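Local coordinates for D-2-hydroxyacid dehydrogensase protein (Ketogulonicigenium vulgare, PDB 4LSW), which probably catalyses the nicotinamide-cofactor-dependent interconversion of 2-oxo acids and D-2-hydroxy acids, as in related D-isomer-specific dehydrogenases, at residues P97-G102 against R290-Q295; R298-A303 against L310-V315; L113-G118 against L252-L257; A105-A110 against H281-T286; I171-I176 against S180-W185. One frame throughout, in Å; residues are numbered along the deposited sequence.

The contacts follow a two-domain plan, a smaller domain with a mixed sheet and a Rossmann-type one with a parallel sheet. Helix 101-116 carries most of the first segment of interaction 3, all of that of 4 and the end of that of 1; helix 287-306 serves 1 and 2. Interaction 1 ties the domains together where these helices meet and touches interaction 4, centres about 13 Å apart, and interaction 2. Along the chain 3, 4 and 5 fall between the segments of 1, and 2 follows; 3 and 5 reach the same parallel sheet. Interactions 2 and 3 lie farthest apart, about 39 Å between centres; 2 and 5 are local, their segments seven and four residues apart.

Interaction 1. Residues P97-G102 against R290-Q295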
# COMPACT_ATOMS: atom_id res chain seq x y z
N PRO A 97 6.05 -6.59 7.27
CA PRO A 97 6.50 -5.20 7.06
C PRO A 97 7.87 -5.11 6.40
O PRO A 97 8.58 -6.11 6.33
CB PRO A 97 6.60 -4.68 8.49
CG PRO A 97 7.04 -5.87 9.28
CD PRO A 97 6.39 -7.07 8.62
N ASP A 98 8.20 -3.90 5.94
CA ASP A 98 9.54 -3.52 5.49
C ASP A 98 9.96 -4.05 4.12
O ASP A 98 10.61 -3.35 3.34
CB ASP A 98 10.60 -3.87 6.54
CG ASP A 98 10.42 -3.08 7.83
OD1 ASP A 98 10.05 -1.89 7.74
OD2 ASP A 98 10.65 -3.65 8.92
N VAL A 99 9.57 -5.28 3.81
CA VAL A 99 10.03 -5.89 2.57
C VAL A 99 9.48 -5.25 1.30
O VAL A 99 10.01 -5.51 0.22
CB VAL A 99 9.75 -7.40 2.56
CG1 VAL A 99 10.63 -8.09 3.59
CG2 VAL A 99 8.30 -7.66 2.85
N LEU A 100 8.45 -4.41 1.41
CA LEU A 100 7.83 -3.79 0.24
C LEU A 100 8.20 -2.31 0.04
O LEU A 100 7.80 -1.69 -0.95
CB LEU A 100 6.30 -3.93 0.27
CG LEU A 100 5.42 -3.41 1.42
CD1 LEU A 100 5.60 -1.94 1.73
CD2 LEU A 100 3.96 -3.67 1.08
N THR A 101 8.90 -1.76 1.03
CA THR A 101 9.10 -0.31 1.13
C THR A 101 9.78 0.29 -0.10
O THR A 101 9.30 1.26 -0.69
CB THR A 101 9.87 0.05 2.41
OG1 THR A 101 9.12 -0.39 3.55
CG2 THR A 101 10.10 1.55 2.51
N GLY A 102 10.89 -0.32 -0.51
CA GLY A 102 11.68 0.22 -1.61
C GLY A 102 10.95 0.18 -2.93
O GLY A 102 11.02 1.13 -3.70
N ARG A 290 7.24 -9.63 -3.55
CA ARG A 290 6.21 -10.61 -3.23
C ARG A 290 6.81 -11.90 -2.67
O ARG A 290 6.28 -12.47 -1.71
CB ARG A 290 5.28 -10.85 -4.41
CG ARG A 290 4.45 -9.62 -4.80
CD ARG A 290 3.66 -9.08 -3.61
NE ARG A 290 3.03 -7.80 -3.93
CZ ARG A 290 1.88 -7.68 -4.59
NH1 ARG A 290 1.23 -8.76 -5.01
NH2 ARG A 290 1.39 -6.47 -4.84
N LYS A 291 7.93 -12.35 -3.22
CA LYS A 291 8.58 -13.52 -2.63
C LYS A 291 9.02 -13.26 -1.20
O LYS A 291 8.88 -14.10 -0.32
CB LYS A 291 9.76 -14.00 -3.48
CG LYS A 291 9.32 -14.78 -4.68
CD LYS A 291 10.48 -15.35 -5.45
CE LYS A 291 9.97 -16.07 -6.69
NZ LYS A 291 11.08 -16.72 -7.46
N ALA A 292 9.55 -12.06 -0.95
CA ALA A 292 9.99 -11.72 0.39
C ALA A 292 8.82 -11.67 1.38
O ALA A 292 8.97 -12.09 2.53
CB ALA A 292 10.76 -10.41 0.38
N MET A 293 7.67 -11.15 0.94
CA MET A 293 6.47 -11.09 1.78
C MET A 293 5.99 -12.50 2.14
O MET A 293 5.72 -12.78 3.31
CB MET A 293 5.36 -10.30 1.07
CG MET A 293 5.70 -8.83 0.92
SD MET A 293 4.45 -7.93 0.02
CE MET A 293 3.01 -8.64 0.80
N GLY A 294 5.91 -13.36 1.13
CA GLY A 294 5.51 -14.74 1.33
C GLY A 294 6.47 -15.49 2.23
O GLY A 294 6.05 -16.25 3.10
N GLN A 295 7.77 -15.27 2.02
CA GLN A 295 8.80 -15.89 2.85
C GLN A 295 8.67 -15.48 4.31
O GLN A 295 8.86 -16.30 5.22
CB GLN A 295 10.19 -15.52 2.33
CG GLN A 295 11.34 -16.27 3.01
CD GLN A 295 11.35 -17.75 2.67
OE1 GLN A 295 11.47 -18.13 1.50
NE2 GLN A 295 11.21 -18.59 3.69
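Val-99 lays its branched end over the Ala-292 methyl and the first part of the Met-293 side chain, where helix 287-306 passes the start of helix 101-116. The closest approach is Val-99 CG2 to Met-293 CG at 3.4 Å, tighter than an ordinary contact of two saturated carbons. The other branch does different work: Val-99 CG1 comes to 4.0 Å from Ala-292 CB, and Val-99 CB itself stands 3.9 Å from that same methyl. Ala-292 CB is therefore met by the trunk and one branch of the valine, while Met-293 meets the second branch. A chi1 of -68° accounts for this division, because it sets Val-99 CG2 between the backbone N and the carbonyl carbon, on the side of the methionine. Met-293 is extended at chi2 and bent at chi3, and its SD lies 4.4 Å from Leu-100 CB, a looser touch that widens the patch.

The valine is presented by a type I turn from Asp-98 to Thr-101, closed by Thr-101 N to Asp-98 O at 3.3 Å, which leads straight into helix 101-116. Polar fastenings surround the patch: Asp-98 makes a salt bridge with Arg-155, Arg-290 hydrogen-bonds Ser-284, and Val-99 O has a weak hydrogen bond to Thr-289 OG1 of helix 287-306. Between 97-102 and 290-295 themselves no hydrogen bond forms, and the closest approach of each residue pair is between apolar side-chain atoms. Where the two helices meet, these segments are thus joined by a non-directional apolar contact, held by van der Waals packing.

Interaction 2. Residues R298-A303 against L310-V315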
# COMPACT_ATOMS: atom_id res chain seq x y z
N ARG A 298 5.72 -17.17 5.93
CA ARG A 298 6.07 -18.54 6.25
C ARG A 298 7.08 -18.62 7.39
O ARG A 298 6.97 -19.49 8.26
CB ARG A 298 6.56 -19.27 5.00
CG ARG A 298 5.48 -19.43 3.96
CD ARG A 298 5.95 -20.24 2.76
NE ARG A 298 6.74 -19.46 1.80
CZ ARG A 298 8.05 -19.61 1.61
NH1 ARG A 298 8.73 -20.50 2.31
NH2 ARG A 298 8.67 -18.87 0.70
N ASP A 299 8.06 -17.71 7.42
CA ASP A 299 9.06 -17.75 8.48
C ASP A 299 8.46 -17.50 9.87
O ASP A 299 8.93 -18.06 10.86
CB ASP A 299 10.22 -16.77 8.21
CG ASP A 299 11.10 -17.22 7.06
OD1 ASP A 299 11.01 -18.40 6.65
OD2 ASP A 299 11.89 -16.39 6.57
N ASN A 300 7.43 -16.66 9.94
CA ASN A 300 6.72 -16.45 11.20
C ASN A 300 6.03 -17.72 11.66
O ASN A 300 6.10 -18.07 12.84
CB ASN A 300 5.72 -15.30 11.10
CG ASN A 300 6.38 -13.94 11.23
OD1 ASN A 300 6.84 -13.57 12.31
ND2 ASN A 300 6.43 -13.19 10.14
N LEU A 301 5.35 -18.40 10.74
CA LEU A 301 4.68 -19.65 11.08
C LEU A 301 5.69 -20.71 11.52
O LEU A 301 5.49 -21.39 12.53
CB LEU A 301 3.83 -20.14 9.90
CG LEU A 301 2.59 -19.31 9.59
CD1 LEU A 301 2.05 -19.65 8.21
CD2 LEU A 301 1.52 -19.54 10.67
N THR A 302 6.79 -20.81 10.78
CA THR A 302 7.83 -21.78 11.09
C THR A 302 8.41 -21.52 12.47
O THR A 302 8.55 -22.44 13.29
CB THR A 302 8.95 -21.73 10.04
OG1 THR A 302 8.41 -22.05 8.75
CG2 THR A 302 10.06 -22.73 10.38
N ALA A 303 8.73 -20.26 12.74
CA ALA A 303 9.28 -19.87 14.02
C ALA A 303 8.31 -20.18 15.16
O ALA A 303 8.71 -20.72 16.19
CB ALA A 303 9.63 -18.39 14.01
N LEU A 310 8.79 -14.97 17.32
CA LEU A 310 8.18 -14.49 16.09
C LEU A 310 9.06 -13.41 15.47
O LEU A 310 9.69 -12.62 16.18
CB LEU A 310 6.78 -13.93 16.39
CG LEU A 310 5.76 -14.94 16.92
CD1 LEU A 310 4.46 -14.25 17.28
CD2 LEU A 310 5.52 -16.06 15.91
N LEU A 311 9.11 -13.36 14.14
CA LEU A 311 9.96 -12.39 13.45
C LEU A 311 9.35 -10.99 13.48
O LEU A 311 10.02 -10.02 13.85
CB LEU A 311 10.19 -12.80 11.99
CG LEU A 311 11.21 -13.91 11.68
CD1 LEU A 311 10.65 -15.29 11.99
CD2 LEU A 311 11.67 -13.84 10.23
N THR A 312 8.08 -10.90 13.10
CA THR A 312 7.41 -9.62 12.96
C THR A 312 6.04 -9.57 13.64
O THR A 312 5.01 -9.41 12.97
CB THR A 312 7.28 -9.22 11.48
OG1 THR A 312 6.75 -10.32 10.73
CG2 THR A 312 8.64 -8.86 10.89
N PRO A 313 6.01 -9.69 14.97
CA PRO A 313 4.73 -9.62 15.67
C PRO A 313 4.13 -8.22 15.69
O PRO A 313 4.87 -7.22 15.70
CB PRO A 313 5.08 -10.02 17.10
CG PRO A 313 6.51 -9.58 17.26
CD PRO A 313 7.15 -9.81 15.91
N VAL A 314 2.81 -8.14 15.71
CA VAL A 314 2.12 -6.86 15.87
C VAL A 314 1.19 -6.88 17.08
O VAL A 314 0.73 -5.83 17.53
CB VAL A 314 1.33 -6.44 14.61
CG1 VAL A 314 2.27 -6.14 13.46
CG2 VAL A 314 0.32 -7.51 14.22
N VAL A 315 0.90 -8.07 17.58
CA VAL A 315 0.10 -8.21 18.79
C VAL A 315 0.78 -9.21 19.71
O VAL A 315 1.11 -10.33 19.28
CB VAL A 315 -1.34 -8.69 18.50
CG1 VAL A 315 -2.10 -8.90 19.81
CG2 VAL A 315 -2.06 -7.71 17.60
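Asn-300 drives its carboxamide into the backbone of Leu-311 and Thr-312, and this is the tight part of the contact. With CG anti to its carbonyl carbon (chi1 -80°), the amide is brought to Thr-312. Its OD1 accepts two amides: Thr-312 N at 3.0 Å, nearly straight (170°) and lying in the carbonyl plane on a lone pair, and Leu-311 N at 2.9 Å in a weak, bent bond. The other end of the amide gives ND2 to Thr-312 OG1 at 2.9 Å, the hydroxyl tilted somewhat from the amide plane. Thr-312 OG1 is also bonded to Asn-95 O, and Asn-300 ND2 has a further weak bond to Leu-296 O, so both ends of the buried carboxamide are occupied and its flip is settled.

On the looser side Leu-311, itself exposed, spreads over the helix surface. Its CD1 lies 3.8 Å from Ala-303 CB and 3.5 Å from Asp-299 O. Replacing Asn-300 by an alanine would probably leave the amides of Leu-311 and Thr-312 without this acceptor and Thr-312 OG1 without its donor. Chemically, a single carboxamide, acceptor and donor at once, ties helix 287-306 to the backbone and hydroxyl at 311-312, beside the Asn-95 pairing.

Interaction 3. Residues L113-G118 against L252-L257; sequences LAQSRG and LGSAAL
A chi1 of -176° carries Gln-115 CG away from its own backbone N and out toward Ser-254, and the bend at chi2 (57°) then folds the carboxamide back so that its NE2 side also lies against the serine. Ser-254 answers with chi1 at 63°, which sets OG between its backbone N and carbonyl carbon, facing the glutamine. The result is a short, mostly methylene contact: Gln-115 CG is 3.9 Å from Ser-254 OG and 4.1 Å from Ser-254 CB, while Gln-115 NE2 comes to 3.9 Å from Ser-254 CB. The amide nitrogen thus meets a carbon of the serine, and no hydrogen bond joins the two segments. A more distant approach, Gln-115 CG to Ala-255 O at 4.4 Å, brings in the strand backbone.

The glutamine sits in the last turn of its helix. That helix ends in a Schellman motif, with Gly-118 in the C-prime place: its amide reaches Gln-115 O at 3.2 Å, and its positive phi turns the chain out of the helix. The preceding bond, Arg-117 N to Leu-113 O at 2.9 Å, is still of the ordinary helical kind, so the glutamine side chain leaves from regular helix just before the chain turns.

In the fold, helix 101-116 lies on the parallel sheet of the Rossmann-type domain. Gln-115 touches Met-228 of strand 228-231 and Leu-277 of strand 276-278, so it spans the strands bordering 254-257, while Ser-254 is paired through its backbone with Gly-227 and Leu-229. Helix 240-249 packs on Ala-255, whose CB points away from Gln-115.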
# COMPACT_ATOMS: atom_id res chain seq x y z
N LEU A 113 7.60 10.89 -12.61
CA LEU A 113 8.37 11.11 -13.82
C LEU A 113 7.54 10.84 -15.07
O LEU A 113 7.56 11.62 -16.02
CB LEU A 113 9.63 10.23 -13.82
CG LEU A 113 10.73 10.67 -12.85
CD1 LEU A 113 11.63 9.48 -12.56
CD2 LEU A 113 11.52 11.80 -13.47
N ALA A 114 6.82 9.72 -15.07
CA ALA A 114 6.01 9.34 -16.22
C ALA A 114 4.92 10.36 -16.54
O ALA A 114 4.69 10.67 -17.70
CB ALA A 114 5.41 7.96 -16.02
N GLN A 115 4.26 10.88 -15.51
CA GLN A 115 3.21 11.87 -15.72
C GLN A 115 3.81 13.20 -16.14
O GLN A 115 3.36 13.83 -17.10
CB GLN A 115 2.35 12.03 -14.47
CG GLN A 115 1.18 12.98 -14.66
CD GLN A 115 0.26 12.58 -15.80
OE1 GLN A 115 0.07 11.39 -16.07
NE2 GLN A 115 -0.31 13.57 -16.47
N SER A 116 4.85 13.64 -15.43
CA SER A 116 5.44 14.94 -15.74
C SER A 116 6.02 14.99 -17.15
O SER A 116 5.88 16.00 -17.85
CB SER A 116 6.51 15.30 -14.71
OG SER A 116 6.77 16.69 -14.77
N ARG A 117 6.67 13.91 -17.58
CA ARG A 117 7.31 13.89 -18.90
C ARG A 117 6.42 13.27 -19.98
O ARG A 117 6.88 13.09 -21.12
CB ARG A 117 8.65 13.16 -18.82
CG ARG A 117 9.65 13.80 -17.85
CD ARG A 117 10.03 15.21 -18.29
NE ARG A 117 10.65 15.16 -19.61
CZ ARG A 117 11.95 14.99 -19.82
NH1 ARG A 117 12.77 14.89 -18.78
NH2 ARG A 117 12.44 14.92 -21.05
N GLY A 118 5.16 12.98 -19.64
CA GLY A 118 4.19 12.44 -20.59
C GLY A 118 4.63 11.16 -21.28
O GLY A 118 4.46 11.01 -22.49
N LEU A 252 -6.35 21.57 -10.04
CA LEU A 252 -5.18 20.72 -9.85
C LEU A 252 -4.67 20.35 -11.22
O LEU A 252 -5.45 19.99 -12.10
CB LEU A 252 -5.54 19.44 -9.09
CG LEU A 252 -4.35 18.48 -8.91
CD1 LEU A 252 -3.23 19.15 -8.12
CD2 LEU A 252 -4.80 17.22 -8.24
N GLY A 253 -3.35 20.41 -11.39
CA GLY A 253 -2.74 20.15 -12.68
C GLY A 253 -2.84 18.71 -13.16
O GLY A 253 -3.22 18.47 -14.32
N SER A 254 -2.50 17.76 -12.30
CA SER A 254 -2.49 16.36 -12.69
C SER A 254 -2.41 15.45 -11.47
O SER A 254 -2.13 15.91 -10.36
CB SER A 254 -1.33 16.06 -13.64
OG SER A 254 -0.08 16.28 -13.00
N ALA A 255 -2.65 14.16 -11.69
CA ALA A 255 -2.56 13.18 -10.63
C ALA A 255 -2.03 11.88 -11.18
O ALA A 255 -2.24 11.55 -12.35
CB ALA A 255 -3.93 12.96 -9.99
N ALA A 256 -1.33 11.15 -10.33
CA ALA A 256 -0.86 9.81 -10.66
C ALA A 256 -1.26 8.92 -9.50
O ALA A 256 -0.85 9.14 -8.37
CB ALA A 256 0.66 9.82 -10.85
N LEU A 257 -2.12 7.94 -9.77
CA LEU A 257 -2.77 7.20 -8.70
C LEU A 257 -2.57 5.70 -8.86
O LEU A 257 -2.79 5.17 -9.94
CB LEU A 257 -4.28 7.51 -8.70
CG LEU A 257 -4.68 8.99 -8.63
CD1 LEU A 257 -6.19 9.12 -8.79
CD2 LEU A 257 -4.25 9.63 -7.32

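Interaction 4. Residues A105-A110 against H281-T286; sequences ADLGVA and HHASGT
The type I turn from His-282 to Gly-285, in the loop between the last strand of the Rossmann-type sheet and helix 287-306, receives the side chain of Leu-107. Just before it, His-281 is hydrogen-bonded to Glu-263, an arrangement consistent with the histidine-glutamate pair in the cleft of related dehydrogenases.

Leu-107 reaches the turn because its CG stands opposite its own backbone N (chi1 -168°), and CD2 does most of the touching. That methyl lies 3.5 Å from Ala-283 CA and 4.0 Å from Ala-283 CB, and equally 3.5 Å from His-282 CD2, which it meets obliquely. The second methyl, CD1, is 3.9 Å from His-282 NE2. The two side chains run roughly at right angles, so the leucine fills the corner between imidazole and turn backbone. His-282 NE2 has its polar partner in Gln-279, leaving dispersion alone to join it to the leucine.

Two amides of the turn, those of His-282 and Ala-283, are held by the carboxylate of Asp-258, which Leu-107 also touches. Beyond the turn Thr-286 caps helix 287-306, bonding Thr-289 N and Asp-103, while on the far flank of helix 101-116 Ala-105 packs against helix 155-165.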
# COMPACT_ATOMS: atom_id res chain seq x y z
N ALA A 105 8.24 2.88 -3.05
CA ALA A 105 8.85 4.18 -3.27
C ALA A 105 9.31 4.32 -4.73
O ALA A 105 9.11 5.37 -5.35
CB ALA A 105 10.00 4.40 -2.32
N ASP A 106 9.91 3.26 -5.27
CA ASP A 106 10.29 3.26 -6.68
C ASP A 106 9.11 3.59 -7.59
O ASP A 106 9.24 4.42 -8.49
CB ASP A 106 10.86 1.89 -7.12
CG ASP A 106 12.31 1.68 -6.74
OD1 ASP A 106 12.90 2.45 -5.96
OD2 ASP A 106 12.86 0.66 -7.23
N LEU A 107 7.96 2.95 -7.38
CA LEU A 107 6.84 3.18 -8.29
C LEU A 107 6.32 4.61 -8.16
O LEU A 107 6.02 5.25 -9.15
CB LEU A 107 5.72 2.16 -8.13
CG LEU A 107 4.71 2.24 -9.29
CD1 LEU A 107 5.27 1.66 -10.59
CD2 LEU A 107 3.34 1.62 -8.97
N GLY A 108 6.25 5.11 -6.93
CA GLY A 108 5.80 6.49 -6.72
C GLY A 108 6.62 7.49 -7.51
O GLY A 108 6.09 8.35 -8.22
N VAL A 109 7.94 7.38 -7.40
CA VAL A 109 8.83 8.28 -8.12
C VAL A 109 8.73 8.09 -9.63
O VAL A 109 8.70 9.05 -10.40
CB VAL A 109 10.26 8.11 -7.61
CG1 VAL A 109 11.23 8.93 -8.43
CG2 VAL A 109 10.32 8.52 -6.15
N ALA A 110 8.64 6.83 -10.06
CA ALA A 110 8.47 6.51 -11.48
C ALA A 110 7.21 7.13 -12.04
O ALA A 110 7.20 7.61 -13.17
CB ALA A 110 8.45 5.03 -11.68
N HIS A 281 -2.85 -0.63 -8.60
CA HIS A 281 -2.33 -0.97 -7.27
C HIS A 281 -1.21 -2.00 -7.29
O HIS A 281 -1.31 -3.07 -6.69
CB HIS A 281 -3.45 -1.37 -6.31
CG HIS A 281 -3.12 -1.11 -4.87
ND1 HIS A 281 -4.07 -1.05 -3.88
CD2 HIS A 281 -1.93 -0.87 -4.27
CE1 HIS A 281 -3.48 -0.80 -2.72
NE2 HIS A 281 -2.18 -0.69 -2.93
N HIS A 282 -0.13 -1.64 -7.98
CA HIS A 282 1.00 -2.55 -8.06
C HIS A 282 2.30 -1.93 -7.56
O HIS A 282 3.38 -2.38 -7.95
CB HIS A 282 1.18 -3.13 -9.47
CG HIS A 282 1.72 -2.17 -10.48
ND1 HIS A 282 2.62 -2.54 -11.46
CD2 HIS A 282 1.47 -0.85 -10.69
CE1 HIS A 282 2.91 -1.50 -12.22
NE2 HIS A 282 2.22 -0.46 -11.78
N ALA A 283 2.22 -0.93 -6.68
CA ALA A 283 3.45 -0.38 -6.09
C ALA A 283 4.36 -1.43 -5.44
O ALA A 283 5.58 -1.33 -5.52
CB ALA A 283 3.13 0.73 -5.09
N SER A 284 3.77 -2.45 -4.82
CA SER A 284 4.57 -3.53 -4.23
C SER A 284 4.69 -4.73 -5.17
O SER A 284 5.22 -5.77 -4.79
CB SER A 284 3.98 -3.98 -2.90
OG SER A 284 2.76 -4.65 -3.09
N GLY A 285 4.23 -4.55 -6.41
CA GLY A 285 4.14 -5.64 -7.37
C GLY A 285 5.42 -6.06 -8.09
O GLY A 285 5.50 -5.98 -9.31
N THR A 286 6.43 -6.51 -7.35
CA THR A 286 7.59 -7.09 -8.00
C THR A 286 7.76 -8.54 -7.55
O THR A 286 7.29 -8.93 -6.48
CB THR A 286 8.91 -6.33 -7.71
OG1 THR A 286 9.23 -6.45 -6.33
CG2 THR A 286 8.80 -4.87 -8.11

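Interaction 5. Residues I171-I176 against S180-W185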
# COMPACT_ATOMS: atom_id res chain seq x y z
N ILE A 171 13.00 19.52 -1.08
CA ILE A 171 12.11 18.58 -0.43
C ILE A 171 11.61 19.08 0.92
O ILE A 171 12.39 19.49 1.78
CB ILE A 171 12.83 17.24 -0.23
CG1 ILE A 171 13.24 16.71 -1.60
CG2 ILE A 171 11.92 16.25 0.50
CD1 ILE A 171 14.35 15.68 -1.54
N SER A 172 10.29 19.05 1.07
CA SER A 172 9.66 19.30 2.35
C SER A 172 8.73 18.13 2.68
O SER A 172 8.41 17.32 1.83
CB SER A 172 8.86 20.59 2.30
OG SER A 172 8.05 20.62 1.14
N TYR A 173 8.29 18.07 3.93
CA TYR A 173 7.42 16.98 4.34
C TYR A 173 6.55 17.42 5.49
O TYR A 173 6.87 18.37 6.20
CB TYR A 173 8.23 15.75 4.75
CG TYR A 173 8.98 15.88 6.06
CD1 TYR A 173 10.21 16.54 6.12
CD2 TYR A 173 8.48 15.34 7.23
CE1 TYR A 173 10.91 16.66 7.33
CE2 TYR A 173 9.16 15.45 8.43
CZ TYR A 173 10.38 16.10 8.47
OH TYR A 173 11.05 16.19 9.69
N SER A 174 5.43 16.71 5.66
CA SER A 174 4.56 16.92 6.81
C SER A 174 4.28 15.59 7.48
O SER A 174 4.18 14.57 6.82
CB SER A 174 3.26 17.58 6.39
OG SER A 174 2.47 17.91 7.53
N ASP A 175 4.19 15.61 8.81
CA ASP A 175 3.87 14.43 9.60
C ASP A 175 3.42 14.94 10.96
O ASP A 175 3.31 16.16 11.14
CB ASP A 175 5.08 13.49 9.71
CG ASP A 175 4.69 12.03 9.85
OD1 ASP A 175 3.76 11.71 10.63
OD2 ASP A 175 5.31 11.19 9.17
N ILE A 176 3.16 14.03 11.89
CA ILE A 176 2.71 14.39 13.23
C ILE A 176 3.80 15.12 14.02
O ILE A 176 3.51 15.91 14.92
CB ILE A 176 2.24 13.14 14.02
CG1 ILE A 176 1.40 13.55 15.23
CG2 ILE A 176 3.42 12.27 14.44
CD1 ILE A 176 0.18 14.36 14.85
N SER A 180 13.83 12.54 13.07
CA SER A 180 15.25 12.70 13.33
C SER A 180 16.08 12.39 12.10
O SER A 180 17.20 12.89 11.94
CB SER A 180 15.70 11.82 14.50
OG SER A 180 15.49 10.45 14.21
N TYR A 181 15.51 11.57 11.22
CA TYR A 181 16.20 11.12 10.03
C TYR A 181 15.95 12.02 8.83
O TYR A 181 16.29 11.65 7.70
CB TYR A 181 15.81 9.68 9.72
CG TYR A 181 14.32 9.36 9.75
CD1 TYR A 181 13.49 9.68 8.67
CD2 TYR A 181 13.75 8.69 10.83
CE1 TYR A 181 12.14 9.35 8.69
CE2 TYR A 181 12.40 8.37 10.85
CZ TYR A 181 11.60 8.70 9.78
OH TYR A 181 10.26 8.36 9.80
N ALA A 182 15.38 13.20 9.06
CA ALA A 182 15.15 14.16 7.97
C ALA A 182 15.84 15.50 8.21
O ALA A 182 15.20 16.55 8.09
CB ALA A 182 13.66 14.37 7.76
N PRO A 183 17.14 15.49 8.52
CA PRO A 183 17.74 16.77 8.90
C PRO A 183 17.83 17.80 7.77
O PRO A 183 17.91 18.99 8.08
CB PRO A 183 19.16 16.37 9.34
CG PRO A 183 19.43 15.12 8.59
CD PRO A 183 18.13 14.40 8.53
N ASP A 184 17.80 17.37 6.52
CA ASP A 184 18.00 18.30 5.40
C ASP A 184 16.71 18.64 4.65
O ASP A 184 16.76 19.30 3.61
CB ASP A 184 19.03 17.74 4.43
CG ASP A 184 20.38 17.53 5.08
OD1 ASP A 184 20.83 18.43 5.82
OD2 ASP A 184 20.97 16.45 4.87
N TRP A 185 15.58 18.20 5.18
CA TRP A 185 14.29 18.47 4.56
C TRP A 185 13.41 19.29 5.50
O TRP A 185 13.46 19.14 6.73
CB TRP A 185 13.59 17.17 4.16
CG TRP A 185 14.46 16.29 3.31
CD1 TRP A 185 15.32 16.69 2.33
CD2 TRP A 185 14.58 14.87 3.40
NE1 TRP A 185 15.95 15.60 1.79
CE2 TRP A 185 15.52 14.47 2.43
CE3 TRP A 185 13.97 13.89 4.20
CZ2 TRP A 185 15.88 13.13 2.24
CZ3 TRP A 185 14.34 12.56 4.03
CH2 TRP A 185 15.27 12.19 3.05
O HOH W 1 13.24 17.70 9.73
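Tyr-173 OH has two partners, Lys-179 N and water 1, the latter at 2.7 Å, and the same water donates to Ala-182 O at 2.8 Å. The bridge ties strand 170-174, part of the parallel sheet of the Rossmann-type fold, to the loop that returns the chain to the edge strand 186-188. The water lies in the plane of the phenol ring at its edge, and further along that edge Tyr-173 CE1 meets Trp-185 O. Ala-182 CB approaches the same CE1 to 3.6 Å, obliquely. Ala-182 opens a type I turn that ends at Trp-185.

The indole covers Ile-171. With chi1 near -53° the tryptophan ring lies alongside the isoleucine, and Ile-171 CG2 makes a CH-pi contact with the five-membered ring, 4.0 Å from its centroid and 18° off the normal. Ile-171 also touches helix 155-165, which Trp-185 reaches through Ala-161. A serine in place of Trp-185 would probably lose the ring face over Ile-171 CG2 and open a gap beside Ala-161. The closest side-chain approach of the two is Ile-171 CB to Trp-185 CD1 at 3.6 Å, and Ile-171 CD1 stands 3.7 Å from Trp-185 NE1.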